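Local coordinates for protein glucokinase (Streptomyces griseus, PDB 3VGL) that probably phosphorylates D-glucose to glucose 6-phosphate at the expense of ATP, as a zinc-containing sugar kinase of the ROK family, at residues Ala153-Leu165 with Cys169-Gly181. Sequence-based numbering, arbitrary orientation.
With ZN (zinc ion), chain B; BGC (beta-D-glucopyranose), chain D; ANP (phosphoaminophosphonic acid-adenylate ester), chain E.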
loop_
_atom_site.group_PDB
_atom_site.type_symbol
_atom_site.label_atom_id
_atom_site.label_comp_id
_atom_site.label_asym_id
_atom_site.label_seq_id
_atom_site.Cartn_x
_atom_site.Cartn_y
_atom_site.Cartn_z
ATOM N N ALA A 153 19.655 -9.427 10.363
ATOM C CA ALA A 153 18.687 -9.137 11.427
ATOM C C ALA A 153 18.396 -7.641 11.561
ATOM O O ALA A 153 18.044 -7.152 12.640
ATOM C CB ALA A 153 19.134 -9.739 12.769
ATOM N N GLU A 154 18.474 -6.930 10.447
ATOM C CA GLU A 154 18.024 -5.542 10.410
ATOM C C GLU A 154 16.541 -5.497 10.029
ATOM O O GLU A 154 16.136 -4.892 9.019
ATOM C CB GLU A 154 18.915 -4.736 9.470
ATOM C CG GLU A 154 20.229 -4.330 10.172
ATOM C CD GLU A 154 19.950 -3.464 11.380
ATOM O OE1 GLU A 154 19.061 -2.580 11.253
ATOM O OE2 GLU A 154 20.621 -3.686 12.424
ATOM N N PHE A 155 15.735 -6.145 10.869
ATOM C CA PHE A 155 14.319 -6.328 10.559
ATOM C C PHE A 155 13.556 -4.998 10.478
ATOM O O PHE A 155 12.515 -4.890 9.799
ATOM C CB PHE A 155 13.622 -7.131 11.668
ATOM C CG PHE A 155 14.193 -8.506 11.922
ATOM C CD1 PHE A 155 14.928 -9.199 10.956
ATOM C CD2 PHE A 155 13.909 -9.129 13.132
ATOM C CE1 PHE A 155 15.418 -10.501 11.231
ATOM C CE2 PHE A 155 14.386 -10.400 13.417
ATOM C CZ PHE A 155 15.146 -11.090 12.477
ATOM N N GLY A 156 14.080 -3.982 11.163
ATOM C CA GLY A 156 13.409 -2.677 11.201
ATOM C C GLY A 156 13.287 -2.016 9.853
ATOM O O GLY A 156 12.466 -1.134 9.669
ATOM N N HIS A 157 14.113 -2.463 8.891
ATOM C CA HIS A 157 14.132 -1.826 7.572
ATOM C C HIS A 157 13.636 -2.716 6.451
ATOM O O HIS A 157 13.817 -2.420 5.273
ATOM C CB HIS A 157 15.526 -1.212 7.307
ATOM C CG HIS A 157 15.974 -0.386 8.454
ATOM N ND1 HIS A 157 15.417 0.847 8.731
ATOM C CD2 HIS A 157 16.796 -0.690 9.495
ATOM C CE1 HIS A 157 15.925 1.293 9.872
ATOM N NE2 HIS A 157 16.757 0.383 10.355
ATOM N N ILE A 158 12.928 -3.777 6.829
ATOM C CA ILE A 158 12.132 -4.534 5.849
ATOM C C ILE A 158 10.974 -3.630 5.437
ATOM O O ILE A 158 10.372 -2.960 6.273
ATOM C CB ILE A 158 11.539 -5.811 6.510
ATOM C CG1 ILE A 158 12.681 -6.781 6.857
ATOM C CG2 ILE A 158 10.492 -6.485 5.599
ATOM C CD1 ILE A 158 12.212 -7.797 7.916
ATOM N N ARG A 159 10.656 -3.586 4.157
ATOM C CA ARG A 159 9.614 -2.667 3.667
ATOM C C ARG A 159 8.259 -3.320 3.833
ATOM O O ARG A 159 7.963 -4.356 3.200
ATOM C CB ARG A 159 9.844 -2.358 2.195
ATOM C CG ARG A 159 8.835 -1.358 1.673
ATOM C CD ARG A 159 8.991 -1.087 0.186
ATOM N NE ARG A 159 8.581 -2.233 -0.629
ATOM C CZ ARG A 159 8.495 -2.201 -1.951
ATOM N NH1 ARG A 159 8.153 -3.298 -2.626
ATOM N NH2 ARG A 159 8.722 -1.058 -2.597
ATOM N N VAL A 160 7.455 -2.746 4.700
ATOM C CA VAL A 160 6.110 -3.266 4.935
ATOM C C VAL A 160 5.041 -2.481 4.183
ATOM O O VAL A 160 3.989 -3.059 3.881
ATOM C CB VAL A 160 5.756 -3.404 6.442
ATOM C CG1 VAL A 160 6.731 -4.380 7.112
ATOM C CG2 VAL A 160 5.734 -2.071 7.169
ATOM N N VAL A 161 5.291 -1.200 3.870
ATOM C CA VAL A 161 4.322 -0.405 3.091
ATOM C C VAL A 161 5.073 0.178 1.910
ATOM O O VAL A 161 5.916 1.053 2.098
ATOM C CB VAL A 161 3.688 0.752 3.905
ATOM C CG1 VAL A 161 2.806 1.622 2.998
ATOM C CG2 VAL A 161 2.862 0.183 5.055
ATOM N N PRO A 162 4.819 -0.318 0.692
ATOM C CA PRO A 162 5.510 0.301 -0.446
ATOM C C PRO A 162 5.211 1.808 -0.496
ATOM O O PRO A 162 4.053 2.218 -0.341
ATOM C CB PRO A 162 4.892 -0.401 -1.659
ATOM C CG PRO A 162 4.488 -1.771 -1.103
ATOM C CD PRO A 162 3.932 -1.433 0.280
ATOM N N ASP A 163 6.257 2.603 -0.720
ATOM C CA ASP A 163 6.100 4.061 -0.785
ATOM C C ASP A 163 5.520 4.630 0.509
ATOM O O ASP A 163 4.898 5.687 0.476
ATOM C CB ASP A 163 5.301 4.493 -2.036
ATOM C CG ASP A 163 5.916 3.956 -3.309
ATOM O OD1 ASP A 163 7.018 4.425 -3.667
ATOM O OD2 ASP A 163 5.291 3.056 -3.933
ATOM N N GLY A 164 5.776 3.954 1.634
ATOM C CA GLY A 164 5.259 4.381 2.955
ATOM C C GLY A 164 6.083 5.436 3.676
ATOM O O GLY A 164 6.779 6.236 3.073
ATOM N N LEU A 165 5.981 5.427 4.999
ATOM C CA LEU A 165 6.579 6.482 5.825
ATOM C C LEU A 165 8.091 6.615 5.643
ATOM O O LEU A 165 8.787 5.616 5.561
ATOM C CB LEU A 165 6.319 6.126 7.293
ATOM C CG LEU A 165 4.890 6.385 7.765
ATOM C CD1 LEU A 165 4.682 5.680 9.123
ATOM C CD2 LEU A 165 4.598 7.914 7.865
ATOM N N CYS A 169 16.713 5.564 7.966
ATOM C CA CYS A 169 17.674 4.896 7.086
ATOM C C CYS A 169 17.738 5.500 5.689
ATOM O O CYS A 169 18.637 5.162 4.908
ATOM C CB CYS A 169 17.384 3.398 7.004
ATOM S SG CYS A 169 15.902 3.035 6.008
ATOM N N GLY A 170 16.791 6.376 5.382
ATOM C CA GLY A 170 16.723 7.015 4.071
ATOM C C GLY A 170 15.733 6.398 3.103
ATOM O O GLY A 170 15.492 6.944 2.000
ATOM N N SER A 171 15.150 5.271 3.508
ATOM C CA SER A 171 14.133 4.589 2.673
ATOM C C SER A 171 12.730 4.868 3.173
ATOM O O SER A 171 12.550 5.599 4.157
ATOM C CB SER A 171 14.379 3.084 2.729
ATOM O OG SER A 171 15.581 2.793 1.996
ATOM N N GLN A 172 11.738 4.288 2.501
ATOM C CA GLN A 172 10.332 4.481 2.877
ATOM C C GLN A 172 9.670 3.163 3.209
ATOM O O GLN A 172 9.936 2.135 2.574
ATOM C CB GLN A 172 9.561 5.072 1.688
ATOM C CG GLN A 172 9.753 6.562 1.511
ATOM C CD GLN A 172 9.028 7.072 0.293
ATOM O OE1 GLN A 172 7.775 7.125 0.257
ATOM N NE2 GLN A 172 9.788 7.440 -0.729
ATOM N N GLY A 173 8.747 3.223 4.158
ATOM C CA GLY A 173 7.855 2.084 4.433
ATOM C C GLY A 173 8.417 1.013 5.340
ATOM O O GLY A 173 7.823 -0.059 5.482
ATOM N N CYS A 174 9.564 1.290 5.935
ATOM C CA CYS A 174 10.217 0.349 6.855
ATOM C C CYS A 174 9.352 -0.065 8.039
ATOM O O CYS A 174 8.611 0.749 8.650
ATOM C CB CYS A 174 11.470 1.009 7.384
ATOM S SG CYS A 174 12.682 1.390 6.136
ATOM N N TRP A 175 9.456 -1.352 8.389
ATOM C CA TRP A 175 8.713 -1.883 9.523
ATOM C C TRP A 175 8.831 -1.010 10.789
ATOM O O TRP A 175 7.850 -0.785 11.488
ATOM C CB TRP A 175 9.157 -3.335 9.791
ATOM C CG TRP A 175 8.285 -4.100 10.759
ATOM C CD1 TRP A 175 6.970 -3.841 11.105
ATOM C CD2 TRP A 175 8.644 -5.310 11.406
ATOM N NE1 TRP A 175 6.525 -4.804 11.988
ATOM C CE2 TRP A 175 7.530 -5.724 12.172
ATOM C CE3 TRP A 175 9.813 -6.085 11.418
ATOM C CZ2 TRP A 175 7.554 -6.882 12.971
ATOM C CZ3 TRP A 175 9.835 -7.250 12.195
ATOM C CH2 TRP A 175 8.710 -7.624 12.969
ATOM N N GLU A 176 10.017 -0.493 11.063
ATOM C CA GLU A 176 10.185 0.254 12.302
ATOM C C GLU A 176 9.363 1.534 12.367
ATOM O O GLU A 176 9.061 2.016 13.463
ATOM C CB GLU A 176 11.658 0.493 12.613
ATOM C CG GLU A 176 12.266 1.722 12.090
ATOM C CD GLU A 176 13.636 2.016 12.766
ATOM O OE1 GLU A 176 14.302 1.068 13.200
ATOM O OE2 GLU A 176 14.022 3.206 12.842
ATOM N N GLN A 177 8.958 2.085 11.217
ATOM C CA GLN A 177 8.081 3.268 11.242
ATOM C C GLN A 177 6.659 2.939 11.679
ATOM O O GLN A 177 5.917 3.848 12.038
ATOM C CB GLN A 177 8.068 3.972 9.872
ATOM C CG GLN A 177 9.443 4.508 9.480
ATOM C CD GLN A 177 9.985 5.437 10.534
ATOM O OE1 GLN A 177 9.248 6.303 11.075
ATOM N NE2 GLN A 177 11.255 5.258 10.868
ATOM N N TYR A 178 6.326 1.632 11.676
ATOM C CA TYR A 178 4.974 1.147 12.029
ATOM C C TYR A 178 4.951 0.385 13.338
ATOM O O TYR A 178 3.912 0.324 14.000
ATOM C CB TYR A 178 4.404 0.271 10.899
ATOM C CG TYR A 178 4.333 1.041 9.597
ATOM C CD1 TYR A 178 3.243 1.857 9.318
ATOM C CD2 TYR A 178 5.418 1.041 8.714
ATOM C CE1 TYR A 178 3.187 2.611 8.137
ATOM C CE2 TYR A 178 5.373 1.784 7.529
ATOM C CZ TYR A 178 4.261 2.567 7.272
ATOM O OH TYR A 178 4.164 3.348 6.122
ATOM N N ALA A 179 6.088 -0.193 13.705
ATOM C CA ALA A 179 6.169 -0.935 14.974
ATOM C C ALA A 179 7.462 -0.545 15.687
ATOM O O ALA A 179 8.572 -0.944 15.272
ATOM C CB ALA A 179 6.139 -2.442 14.715
ATOM N N SER A 180 7.308 0.243 16.739
ATOM C CA SER A 180 8.419 0.690 17.572
ATOM C C SER A 180 7.774 1.472 18.700
ATOM O O SER A 180 6.548 1.731 18.671
ATOM C CB SER A 180 9.380 1.590 16.778
ATOM O OG SER A 180 8.818 2.893 16.601
ATOM N N GLY A 181 8.577 1.832 19.701
ATOM C CA GLY A 181 8.088 2.750 20.767
ATOM C C GLY A 181 7.725 4.111 20.180
ATOM O O GLY A 181 6.732 4.723 20.574
HETATM ZN ZN ZN B . 14.386 2.165 7.449
HETATM C C2 BGC D . 18.709 0.028 13.734
HETATM C C3 BGC D . 19.115 -1.316 14.333
HETATM C C4 BGC D . 18.828 -1.371 15.835
HETATM C C5 BGC D . 17.381 -0.962 16.049
HETATM C C6 BGC D . 17.000 -0.950 17.533
HETATM C C1 BGC D . 17.249 0.295 14.086
HETATM O O1 BGC D . 16.849 1.563 13.647
HETATM O O2 BGC D . 18.808 -0.091 12.302
HETATM O O3 BGC D . 20.468 -1.564 14.109
HETATM O O4 BGC D . 19.003 -2.698 16.295
HETATM O O5 BGC D . 17.120 0.323 15.507
HETATM O O6 BGC D . 17.815 -0.045 18.259
HETATM P PB ANP E . 16.355 2.934 23.218
HETATM O O1B ANP E . 15.717 2.777 21.834
HETATM O O2B ANP E . 17.160 4.183 23.428
HETATM N N3B ANP E . 17.374 1.590 23.526
HETATM P PA ANP E . 13.853 2.176 24.527
HETATM O O1A ANP E . 13.345 2.487 25.937
HETATM O O2A ANP E . 14.072 0.756 24.104
HETATM O O3A ANP E . 15.189 3.058 24.314
HETATM O "O5'" ANP E . 12.870 2.841 23.441
HETATM C "C5'" ANP E . 12.466 4.211 23.524
HETATM C "C4'" ANP E . 11.120 4.377 22.851
HETATM O "O4'" ANP E . 10.182 3.432 23.383
HETATM C "C3'" ANP E . 10.561 5.749 23.134
HETATM O "O3'" ANP E . 9.682 6.077 22.054
HETATM C "C2'" ANP E . 9.763 5.495 24.387
HETATM O "O2'" ANP E . 8.725 6.444 24.560
HETATM C "C1'" ANP E . 9.209 4.092 24.190
HETATM N N9 ANP E . 9.167 3.346 25.460
HETATM C C8 ANP E . 10.203 2.948 26.220
HETATM N N7 ANP E . 9.758 2.268 27.325
HETATM C C5 ANP E . 8.418 2.226 27.224
HETATM C C6 ANP E . 7.285 1.690 28.033
HETATM N N6 ANP E . 7.511 1.019 29.192
HETATM N N1 ANP E . 6.038 1.866 27.547
HETATM C C2 ANP E . 5.757 2.528 26.398
HETATM N N3 ANP E . 6.739 3.050 25.625
HETATM C C4 ANP E . 8.028 2.928 25.999
#
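H157, C169 and C174 meet at a zinc ion, and C167 completes the site, a worked example of a metal that probably fixes the rotation of a sugar-binding histidine. ND1 of H157 lies 2.1 Å from the zinc, which leaves NE2, across the ring, to donate to O2 of the glucose at 2.9 Å. E154 takes the hydroxyls O2 and O3, one on each carboxylate oxygen, while OE1 of E176 accepts from O1 at 2.6 Å; both segments thus contribute to the glucose pocket, where N104 and D105 also bond the sugar. Behind it, the backbone N of E176 donates to G156 O, that of W175 to I158 O at 2.8 Å, and G173 O receives the N-H groups of both V160 and V161.

Farther out, the Y178 ring is sandwiched between CD1 of L165 on one face and CG2 of V161 on the other, both CH-pi contacts. With CG anti to its carbonyl carbon (chi1 -59°), Y178 reaches across so that OH accepts from L165 N at 3.0 Å, nearly straight at 168°, and donates to D163 O of the second subunit. A leucine here would probably leave L165 N and that D163 O without their partner, breaking this intersubunit link.

W175, its NE1 bonded to W239 O, packs with F155 between helix 227-251 and strands 125-130 and 134-140, and S180 caps helix 181-194.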